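Long-range contacts in RNA polymerase II subunit A C-terminal domain phosphatase SSU72 (PDB 4H3K), which removes phosphate from serine residues of the RNA polymerase II C-terminal domain and takes part in RNA processing, polyadenylation and transcription termination: residues L26-S34 and L124-V135; N37-I45 and I161-A172. The protein carries 1 engineered substitution. One frame throughout, in Å; residues are numbered along the deposited sequence.

Contact 1: L26-S34 and L124-V135; sequences LRVAVVSSS and LFDLILTCEERV. Engineered in segment 26-34: Ser32 (natural residue Cys). With PO4 (phosphate ion), chain F.
Arg27 O is gripped by two successive amides. Asp126 N donates to Arg27 O at 2.9 Å, and Leu127 N adds a weaker bond. The amide of the same residue is held too. Arg27 N gives an almost straight bond (177°) to Asp126 OD2 at 2.8 Å, on the anti side of the carboxylate and tilted from its plane. Asp126 CG stands anti to the carbonyl carbon (chi1 -63°), and this turns the carboxylate back onto the neighbouring strand. The Arg27 side chain bends at chi3, and Arg27 NE reaches Leu124 O at 3.0 Å. Its NH2 passes close to Phe125 CE1.

Ala29 CB sits over the centre of the Phe125 ring, 3.5 Å from its centroid, in a CH-pi contact. Strands 27-32 and 127-130 run parallel. Leu129 lies at the middle of the ladder: its N donates to Ala29 O at 2.8 Å, and its O accepts from Val31 N.

Val28, Val30, Leu127 and Leu129 share one face of the sheet, where Leu127 and Leu129 meet helix 165-184. Val28 CG1 touches Leu129 CD1 at 3.7 Å. The other face packs on helix 133-145. Here Val31 splits its branches, CG1 on Val135 CG1 and CG2 on Ile128 CG2. Thr130 OG1 is bonded to Asn158.

At the strand end Ser32, engineered from the natural cysteine, bonds through OG to phosphate O1 at 2.6 Å. Ser33 N and Ser34 N both donate to phosphate O4. The amides of Gln36 and Asn37 and the Arg38 side chain add further bonds. A parallel strand running into a phosphate-binding loop, with cysteine and arginine at its ends in the natural protein, is typical of cysteine-based phosphatases.

Contact 2: N37-I45 and I161-A172; sequences NRSMEAHNI and IQDNHEEATLGA. With PO4 (phosphate ion), chain F.
The Arg38 guanidinium carries Asp163 CB over one face, 3.7 Å above its plane, and has Ile161 O and the phosphate at its edges. This is the arginine that closes the phosphate-binding loop, at the start of helix 38-48. Arg38 NH1 donates to Ile161 O at 2.9 Å. Arg38 NE and NH2 take phosphate O3 and O4, the first at 2.6 Å and nearly straight. Glu132 is a further partner of NH1.

The Asp163 carboxylate stacks almost parallel to the guanidinium, 12° apart. Their salt bridge is long, and no N-H points at the oxygen. Ile161 CG2 packs alongside the CG and CD of Arg38. A leucine in place of Arg38 would probably leave phosphate O3 and O4 with fewer donors and Ile161 O without its side-chain mate.

Helices 38-45 and 165-172 cross at 41°, with axes 8.3 Å apart. Alanines allow this closeness: Ala172 CB lies 4.1 Å from Ala42 CB and also meets Ile45 CG1. Glu41 CG, anti to the backbone N (chi1 -160°), lies against Ala168 O and Thr169 CA; the bend beyond it carries the carboxylate, which pairs with Arg107. Asn164 OD1 caps the second helix by accepting from Glu167 N. Between the helices one water donates to both Arg38 O and Ala168 O, the latter at 2.8 Å.

The centres of contacts 1 and 2 lie about 12 Å apart, and the two touch directly. Their segments alternate along the chain: 26-34, 37-45, 124-135, 161-172. Strand 27-32 passes through the phosphate loop into helix 38-48, so one beta-alpha unit supplies the first half of both contacts. Contact 1 pairs two neighbouring inner strands of the five-stranded mixed sheet. In contact 2 two helices pack together, and helix 165-184 covers the face that bears Leu127 and Leu129. The contacts are joined by Ser32 OG and Ser39 OG, 2.7 Å apart, and by Cys131 O and Ile161 N, 2.8 Å apart, both probable hydrogen bonds. Both reach the same phosphate, consistent with a substrate phosphate site built where sheet and helices meet.

Contact 1: L26-S34 and L124-V135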
loop_
_atom_site.group_PDB
_atom_site.type_symbol
_atom_site.label_atom_id
_atom_site.label_comp_id
_atom_site.label_asym_id
_atom_site.label_seq_id
_atom_site.Cartn_x
_atom_site.Cartn_y
_atom_site.Cartn_z
ATOM N N LEU B 26 11.328 -10.723 -3.723
ATOM C CA LEU B 26 9.839 -10.532 -3.715
ATOM C C LEU B 26 9.292 -11.067 -2.410
ATOM O O LEU B 26 9.500 -12.225 -2.090
ATOM C CB LEU B 26 9.180 -11.275 -4.871
ATOM C CG LEU B 26 7.677 -11.032 -5.047
ATOM C CD1 LEU B 26 7.418 -9.715 -5.784
ATOM C CD2 LEU B 26 7.057 -12.209 -5.793
ATOM N N ARG B 27 8.620 -10.214 -1.651
ATOM C CA ARG B 27 8.058 -10.624 -0.368
ATOM C C ARG B 27 6.610 -10.999 -0.583
ATOM O O ARG B 27 5.782 -10.129 -0.907
ATOM C CB ARG B 27 8.173 -9.489 0.648
ATOM C CG ARG B 27 9.637 -9.119 1.019
ATOM C CD ARG B 27 9.637 -8.288 2.291
ATOM N NE ARG B 27 8.602 -8.806 3.189
ATOM C CZ ARG B 27 8.808 -9.719 4.132
ATOM N NH1 ARG B 27 10.029 -10.194 4.338
ATOM N NH2 ARG B 27 7.797 -10.146 4.873
ATOM N N VAL B 28 6.300 -12.283 -0.411
ATOM C CA VAL B 28 4.945 -12.781 -0.669
ATOM C C VAL B 28 4.256 -13.241 0.616
ATOM O O VAL B 28 4.917 -13.772 1.524
ATOM C CB VAL B 28 5.026 -13.976 -1.638
ATOM C CG1 VAL B 28 3.617 -14.569 -1.960
ATOM C CG2 VAL B 28 5.749 -13.559 -2.892
ATOM N N ALA B 29 2.946 -13.036 0.680
ATOM C CA ALA B 29 2.071 -13.665 1.667
ATOM C C ALA B 29 1.071 -14.500 0.908
ATOM O O ALA B 29 0.557 -14.062 -0.130
ATOM C CB ALA B 29 1.342 -12.634 2.513
ATOM N N VAL B 30 0.852 -15.726 1.378
ATOM C CA VAL B 30 -0.218 -16.552 0.854
ATOM C C VAL B 30 -1.244 -16.777 1.959
ATOM O O VAL B 30 -0.878 -17.095 3.099
ATOM C CB VAL B 30 0.282 -17.913 0.308
ATOM C CG1 VAL B 30 -0.904 -18.635 -0.363
ATOM C CG2 VAL B 30 1.393 -17.718 -0.726
ATOM N N VAL B 31 -2.527 -16.598 1.612
ATOM C CA VAL B 31 -3.613 -16.554 2.599
ATOM C C VAL B 31 -4.742 -17.531 2.221
ATOM O O VAL B 31 -5.248 -17.522 1.090
ATOM C CB VAL B 31 -4.195 -15.119 2.717
ATOM C CG1 VAL B 31 -5.084 -14.994 3.955
ATOM C CG2 VAL B 31 -3.073 -14.079 2.771
ATOM N N SER B 32 -5.129 -18.393 3.161
ATOM C CA SER B 32 -6.295 -19.227 2.927
ATOM C C SER B 32 -7.296 -18.936 4.044
ATOM O O SER B 32 -7.278 -17.840 4.641
ATOM C CB SER B 32 -5.909 -20.720 2.885
ATOM O OG SER B 32 -5.311 -21.060 4.119
ATOM N N SER B 33 -8.167 -19.890 4.338
ATOM C CA SER B 33 -9.157 -19.645 5.399
ATOM C C SER B 33 -8.671 -20.044 6.783
ATOM O O SER B 33 -8.721 -19.244 7.736
ATOM C CB SER B 33 -10.484 -20.303 5.054
ATOM O OG SER B 33 -11.421 -19.851 5.999
ATOM N N SER B 34 -8.153 -21.263 6.882
ATOM C CA SER B 34 -7.725 -21.833 8.160
ATOM C C SER B 34 -6.204 -21.832 8.364
ATOM O O SER B 34 -5.749 -22.213 9.429
ATOM C CB SER B 34 -8.251 -23.258 8.279
ATOM O OG SER B 34 -9.675 -23.247 8.262
ATOM N N LEU B 124 4.816 -6.097 6.015
ATOM C CA LEU B 124 4.622 -5.588 4.648
ATOM C C LEU B 124 4.988 -6.616 3.585
ATOM O O LEU B 124 5.997 -7.330 3.715
ATOM C CB LEU B 124 5.417 -4.299 4.393
ATOM C CG LEU B 124 5.300 -3.152 5.412
ATOM C CD1 LEU B 124 6.134 -1.935 4.991
ATOM C CD2 LEU B 124 3.849 -2.763 5.598
ATOM N N PHE B 125 4.162 -6.686 2.540
ATOM C CA PHE B 125 4.429 -7.534 1.380
ATOM C C PHE B 125 4.382 -6.741 0.070
ATOM O O PHE B 125 3.837 -5.633 0.001
ATOM C CB PHE B 125 3.404 -8.675 1.356
ATOM C CG PHE B 125 3.391 -9.452 2.625
ATOM C CD1 PHE B 125 4.384 -10.398 2.873
ATOM C CD2 PHE B 125 2.470 -9.171 3.611
ATOM C CE1 PHE B 125 4.404 -11.107 4.058
ATOM C CE2 PHE B 125 2.502 -9.864 4.834
ATOM C CZ PHE B 125 3.470 -10.833 5.045
ATOM N N ASP B 126 4.979 -7.322 -0.949
ATOM C CA ASP B 126 4.856 -6.834 -2.313
ATOM C C ASP B 126 3.587 -7.401 -2.921
ATOM O O ASP B 126 2.914 -6.739 -3.718
ATOM C CB ASP B 126 6.050 -7.325 -3.146
ATOM C CG ASP B 126 7.393 -6.777 -2.625
ATOM O OD1 ASP B 126 7.470 -5.575 -2.346
ATOM O OD2 ASP B 126 8.360 -7.545 -2.532
ATOM N N LEU B 127 3.288 -8.654 -2.565
ATOM C CA LEU B 127 2.241 -9.417 -3.249
ATOM C C LEU B 127 1.552 -10.324 -2.267
ATOM O O LEU B 127 2.217 -11.041 -1.517
ATOM C CB LEU B 127 2.833 -10.242 -4.394
ATOM C CG LEU B 127 1.888 -11.232 -5.087
ATOM C CD1 LEU B 127 0.740 -10.452 -5.783
ATOM C CD2 LEU B 127 2.648 -12.112 -6.083
ATOM N N ILE B 128 0.219 -10.246 -2.235
ATOM C CA ILE B 128 -0.570 -11.115 -1.367
ATOM C C ILE B 128 -1.424 -11.974 -2.277
ATOM O O ILE B 128 -2.186 -11.448 -3.072
ATOM C CB ILE B 128 -1.460 -10.321 -0.364
ATOM C CG1 ILE B 128 -0.591 -9.396 0.542
ATOM C CG2 ILE B 128 -2.356 -11.299 0.427
ATOM C CD1 ILE B 128 -1.419 -8.331 1.416
ATOM N N LEU B 129 -1.300 -13.290 -2.149
ATOM C CA LEU B 129 -2.087 -14.217 -2.937
ATOM C C LEU B 129 -3.108 -14.883 -2.044
ATOM O O LEU B 129 -2.745 -15.430 -0.994
ATOM C CB LEU B 129 -1.183 -15.274 -3.530
ATOM C CG LEU B 129 -0.227 -14.645 -4.557
ATOM C CD1 LEU B 129 1.051 -15.364 -4.576
ATOM C CD2 LEU B 129 -0.871 -14.727 -5.913
ATOM N N THR B 130 -4.370 -14.871 -2.468
ATOM C CA THR B 130 -5.430 -15.505 -1.696
ATOM C C THR B 130 -5.929 -16.715 -2.458
ATOM O O THR B 130 -5.815 -16.769 -3.686
ATOM C CB THR B 130 -6.584 -14.511 -1.369
ATOM O OG1 THR B 130 -7.202 -14.067 -2.585
ATOM C CG2 THR B 130 -6.022 -13.271 -0.638
ATOM N N CYS B 131 -6.486 -17.693 -1.729
ATOM C CA CYS B 131 -6.802 -18.995 -2.297
ATOM C C CYS B 131 -8.298 -19.218 -2.558
ATOM O O CYS B 131 -8.671 -20.295 -2.960
ATOM C CB CYS B 131 -6.223 -20.119 -1.412
ATOM S SG CYS B 131 -4.412 -19.970 -1.200
ATOM N N GLU B 132 -9.134 -18.200 -2.314
ATOM C CA GLU B 132 -10.528 -18.175 -2.723
ATOM C C GLU B 132 -11.129 -16.809 -2.509
ATOM O O GLU B 132 -10.648 -16.022 -1.686
ATOM C CB GLU B 132 -11.405 -19.255 -2.033
ATOM C CG GLU B 132 -11.664 -19.031 -0.575
ATOM C CD GLU B 132 -12.642 -20.084 -0.027
ATOM O OE1 GLU B 132 -12.191 -21.190 0.279
ATOM O OE2 GLU B 132 -13.848 -19.805 0.038
ATOM N N GLU B 133 -12.182 -16.517 -3.272
ATOM C CA GLU B 133 -12.696 -15.153 -3.318
ATOM C C GLU B 133 -13.151 -14.610 -1.951
ATOM O O GLU B 133 -12.971 -13.424 -1.649
ATOM C CB GLU B 133 -13.821 -15.051 -4.357
ATOM C CG GLU B 133 -14.241 -13.642 -4.582
ATOM C CD GLU B 133 -15.328 -13.512 -5.627
ATOM O OE1 GLU B 133 -15.587 -14.502 -6.315
ATOM O OE2 GLU B 133 -15.923 -12.420 -5.760
ATOM N N ARG B 134 -13.731 -15.475 -1.121
ATOM C CA ARG B 134 -14.129 -15.052 0.238
ATOM C C ARG B 134 -12.912 -14.564 1.055
ATOM O O ARG B 134 -13.028 -13.659 1.873
ATOM C CB ARG B 134 -14.796 -16.249 0.958
ATOM C CG ARG B 134 -15.397 -15.982 2.340
ATOM C CD ARG B 134 -15.405 -17.287 3.235
ATOM N NE ARG B 134 -14.051 -17.581 3.754
ATOM C CZ ARG B 134 -13.676 -17.528 5.038
ATOM N NH1 ARG B 134 -14.554 -17.250 6.004
ATOM N NH2 ARG B 134 -12.413 -17.757 5.364
ATOM N N VAL B 135 -11.773 -15.225 0.879
ATOM C CA VAL B 135 -10.542 -14.883 1.589
ATOM C C VAL B 135 -10.004 -13.560 1.011
ATOM O O VAL B 135 -9.586 -12.667 1.762
ATOM C CB VAL B 135 -9.492 -16.008 1.454
ATOM C CG1 VAL B 135 -8.115 -15.539 1.927
ATOM C CG2 VAL B 135 -9.943 -17.250 2.221
HETATM P P PO4 F . -7.083 -23.876 4.258
HETATM O O1 PO4 F . -5.836 -23.431 4.957
HETATM O O2 PO4 F . -7.646 -25.154 4.900
HETATM O O3 PO4 F . -6.819 -24.192 2.798
HETATM O O4 PO4 F . -8.165 -22.835 4.279
#

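Contact 2: N37-I45 and I161-A172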
loop_
_atom_site.group_PDB
_atom_site.type_symbol
_atom_site.label_atom_id
_atom_site.label_comp_id
_atom_site.label_asym_id
_atom_site.label_seq_id
_atom_site.Cartn_x
_atom_site.Cartn_y
_atom_site.Cartn_z
ATOM N N ASN B 37 -4.015 -25.755 4.880
ATOM C CA ASN B 37 -3.900 -26.563 3.678
ATOM C C ASN B 37 -3.389 -25.765 2.461
ATOM O O ASN B 37 -2.227 -25.856 2.134
ATOM C CB ASN B 37 -5.244 -27.280 3.403
ATOM C CG ASN B 37 -5.226 -28.126 2.125
ATOM O OD1 ASN B 37 -6.245 -28.263 1.433
ATOM N ND2 ASN B 37 -4.090 -28.700 1.824
ATOM N N ARG B 38 -4.249 -24.987 1.802
ATOM C CA ARG B 38 -3.833 -24.278 0.583
ATOM C C ARG B 38 -2.650 -23.316 0.795
ATOM O O ARG B 38 -1.677 -23.316 0.027
ATOM C CB ARG B 38 -5.044 -23.601 -0.052
ATOM C CG ARG B 38 -6.084 -24.637 -0.489
ATOM C CD ARG B 38 -7.444 -23.995 -0.683
ATOM N NE ARG B 38 -8.027 -23.550 0.595
ATOM C CZ ARG B 38 -9.115 -22.799 0.695
ATOM N NH1 ARG B 38 -9.746 -22.401 -0.404
ATOM N NH2 ARG B 38 -9.581 -22.422 1.894
ATOM N N SER B 39 -2.705 -22.529 1.863
ATOM C CA SER B 39 -1.655 -21.555 2.121
ATOM C C SER B 39 -0.360 -22.211 2.602
ATOM O O SER B 39 0.714 -21.711 2.314
ATOM C CB SER B 39 -2.125 -20.455 3.126
ATOM O OG SER B 39 -2.624 -21.058 4.335
ATOM N N MET B 40 -0.459 -23.340 3.300
ATOM C CA MET B 40 0.710 -24.013 3.836
ATOM C C MET B 40 1.450 -24.843 2.770
ATOM O O MET B 40 2.684 -24.873 2.748
ATOM C CB MET B 40 0.332 -24.845 5.062
ATOM C CG MET B 40 -0.106 -23.956 6.223
ATOM S SD MET B 40 1.284 -22.974 6.834
ATOM C CE MET B 40 2.112 -24.176 7.914
ATOM N N GLU B 41 0.689 -25.509 1.914
ATOM C CA GLU B 41 1.256 -26.119 0.695
ATOM C C GLU B 41 2.039 -25.084 -0.127
ATOM O O GLU B 41 3.140 -25.366 -0.628
ATOM C CB GLU B 41 0.132 -26.719 -0.148
ATOM C CG GLU B 41 0.591 -27.779 -1.170
ATOM C CD GLU B 41 1.285 -28.962 -0.501
ATOM O OE1 GLU B 41 2.393 -29.272 -0.914
ATOM O OE2 GLU B 41 0.742 -29.534 0.464
ATOM N N ALA B 42 1.484 -23.882 -0.251
ATOM C CA ALA B 42 2.131 -22.823 -1.027
ATOM C C ALA B 42 3.331 -22.267 -0.262
ATOM O O ALA B 42 4.346 -22.024 -0.854
ATOM C CB ALA B 42 1.125 -21.699 -1.358
ATOM N N HIS B 43 3.191 -22.080 1.056
ATOM C CA HIS B 43 4.282 -21.602 1.914
ATOM C C HIS B 43 5.453 -22.555 1.722
ATOM O O HIS B 43 6.573 -22.116 1.445
ATOM C CB HIS B 43 3.822 -21.608 3.380
ATOM C CG HIS B 43 4.759 -20.939 4.342
ATOM N ND1 HIS B 43 4.305 -20.263 5.461
ATOM C CD2 HIS B 43 6.112 -20.874 4.388
ATOM C CE1 HIS B 43 5.336 -19.797 6.140
ATOM N NE2 HIS B 43 6.444 -20.147 5.508
ATOM N N ASN B 44 5.177 -23.853 1.823
ATOM C CA ASN B 44 6.215 -24.874 1.695
ATOM C C ASN B 44 6.937 -24.810 0.332
ATOM O O ASN B 44 8.179 -24.732 0.296
ATOM C CB ASN B 44 5.644 -26.276 1.998
ATOM C CG ASN B 44 6.740 -27.365 2.129
ATOM O OD1 ASN B 44 6.814 -28.276 1.298
ATOM N ND2 ASN B 44 7.592 -27.253 3.146
ATOM N N ILE B 45 6.190 -24.827 -0.775
ATOM C CA ILE B 45 6.817 -24.794 -2.112
ATOM C C ILE B 45 7.602 -23.471 -2.301
ATOM O O ILE B 45 8.777 -23.476 -2.710
ATOM C CB ILE B 45 5.768 -24.965 -3.274
ATOM C CG1 ILE B 45 5.005 -26.316 -3.171
ATOM C CG2 ILE B 45 6.446 -24.864 -4.669
ATOM C CD1 ILE B 45 5.780 -27.458 -2.628
ATOM N N ILE B 161 -8.876 -21.866 -5.257
ATOM C CA ILE B 161 -8.343 -23.212 -5.092
ATOM C C ILE B 161 -9.232 -24.008 -4.144
ATOM O O ILE B 161 -9.483 -23.577 -3.013
ATOM C CB ILE B 161 -6.899 -23.189 -4.536
ATOM C CG1 ILE B 161 -5.949 -22.409 -5.468
ATOM C CG2 ILE B 161 -6.400 -24.644 -4.265
ATOM C CD1 ILE B 161 -4.671 -21.853 -4.705
ATOM N N GLN B 162 -9.673 -25.187 -4.578
ATOM C CA GLN B 162 -10.502 -26.040 -3.720
ATOM C C GLN B 162 -9.712 -26.536 -2.510
ATOM O O GLN B 162 -8.514 -26.863 -2.605
ATOM C CB GLN B 162 -11.073 -27.217 -4.513
ATOM C CG GLN B 162 -12.148 -26.791 -5.512
ATOM C CD GLN B 162 -13.026 -27.950 -5.984
ATOM O OE1 GLN B 162 -12.531 -29.058 -6.271
ATOM N NE2 GLN B 162 -14.339 -27.697 -6.086
ATOM N N ASP B 163 -10.396 -26.619 -1.382
ATOM C CA ASP B 163 -9.741 -27.003 -0.157
ATOM C C ASP B 163 -9.650 -28.536 -0.010
ATOM O O ASP B 163 -10.370 -29.132 0.795
ATOM C CB ASP B 163 -10.430 -26.368 1.053
ATOM C CG ASP B 163 -9.628 -26.537 2.326
ATOM O OD1 ASP B 163 -8.609 -27.280 2.342
ATOM O OD2 ASP B 163 -10.017 -25.947 3.336
ATOM N N ASN B 164 -8.783 -29.168 -0.801
ATOM C CA ASN B 164 -8.402 -30.575 -0.578
ATOM C C ASN B 164 -6.918 -30.690 -0.923
ATOM O O ASN B 164 -6.369 -29.761 -1.542
ATOM C CB ASN B 164 -9.268 -31.539 -1.407
ATOM C CG ASN B 164 -9.145 -31.300 -2.906
ATOM O OD1 ASN B 164 -8.070 -31.458 -3.489
ATOM N ND2 ASN B 164 -10.255 -30.932 -3.537
ATOM N N HIS B 165 -6.267 -31.793 -0.538
ATOM C CA HIS B 165 -4.804 -31.878 -0.661
ATOM C C HIS B 165 -4.317 -31.779 -2.108
ATOM O O HIS B 165 -3.330 -31.113 -2.386
ATOM C CB HIS B 165 -4.217 -33.130 0.030
ATOM C CG HIS B 165 -4.439 -33.151 1.509
ATOM N ND1 HIS B 165 -4.872 -34.277 2.185
ATOM C CD2 HIS B 165 -4.335 -32.167 2.440
ATOM C CE1 HIS B 165 -5.003 -33.989 3.470
ATOM N NE2 HIS B 165 -4.691 -32.715 3.650
ATOM N N GLU B 166 -5.024 -32.436 -3.016
ATOM C CA GLU B 166 -4.610 -32.466 -4.406
ATOM C C GLU B 166 -4.678 -31.091 -5.083
ATOM O O GLU B 166 -3.715 -30.684 -5.739
ATOM C CB GLU B 166 -5.428 -33.497 -5.174
ATOM C CG GLU B 166 -5.261 -33.387 -6.675
ATOM C CD GLU B 166 -6.567 -33.554 -7.433
ATOM O OE1 GLU B 166 -7.650 -33.499 -6.782
ATOM O OE2 GLU B 166 -6.490 -33.743 -8.677
ATOM N N GLU B 167 -5.812 -30.396 -4.935
ATOM C CA GLU B 167 -5.987 -29.045 -5.478
ATOM C C GLU B 167 -5.055 -28.058 -4.785
ATOM O O GLU B 167 -4.534 -27.167 -5.435
ATOM C CB GLU B 167 -7.447 -28.565 -5.384
ATOM C CG GLU B 167 -8.430 -29.310 -6.331
ATOM C CD GLU B 167 -8.073 -29.136 -7.807
ATOM O OE1 GLU B 167 -7.889 -27.987 -8.250
ATOM O OE2 GLU B 167 -7.965 -30.153 -8.536
ATOM N N ALA B 168 -4.823 -28.239 -3.481
ATOM C CA ALA B 168 -3.846 -27.427 -2.758
ATOM C C ALA B 168 -2.456 -27.509 -3.395
ATOM O O ALA B 168 -1.789 -26.486 -3.565
ATOM C CB ALA B 168 -3.767 -27.837 -1.331
ATOM N N THR B 169 -2.036 -28.730 -3.734
ATOM C CA THR B 169 -0.713 -28.974 -4.333
ATOM C C THR B 169 -0.641 -28.325 -5.708
ATOM O O THR B 169 0.347 -27.672 -6.059
ATOM C CB THR B 169 -0.381 -30.509 -4.365
ATOM O OG1 THR B 169 -0.405 -31.005 -3.022
ATOM C CG2 THR B 169 1.018 -30.782 -4.935
ATOM N N LEU B 170 -1.707 -28.478 -6.478
ATOM C CA LEU B 170 -1.734 -27.926 -7.817
ATOM C C LEU B 170 -1.715 -26.402 -7.761
ATOM O O LEU B 170 -1.016 -25.717 -8.545
ATOM C CB LEU B 170 -3.012 -28.413 -8.511
ATOM C CG LEU B 170 -3.255 -27.931 -9.930
ATOM C CD1 LEU B 170 -2.042 -28.294 -10.801
ATOM C CD2 LEU B 170 -4.499 -28.659 -10.461
ATOM N N GLY B 171 -2.504 -25.882 -6.829
ATOM C CA GLY B 171 -2.670 -24.454 -6.623
ATOM C C GLY B 171 -1.352 -23.845 -6.214
ATOM O O GLY B 171 -0.979 -22.790 -6.714
ATOM N N ALA B 172 -0.646 -24.527 -5.314
ATOM C CA ALA B 172 0.676 -24.093 -4.853
ATOM C C ALA B 172 1.683 -24.023 -6.002
ATOM O O ALA B 172 2.468 -23.095 -6.058
ATOM C CB ALA B 172 1.188 -25.028 -3.792
HETATM P P PO4 F . -7.083 -23.876 4.258
HETATM O O1 PO4 F . -5.836 -23.431 4.957
HETATM O O2 PO4 F . -7.646 -25.154 4.900
HETATM O O3 PO4 F . -6.819 -24.192 2.798
HETATM O O4 PO4 F . -8.165 -22.835 4.279
HETATM O O HOH W 1 -2.593 -23.998 -2.669
#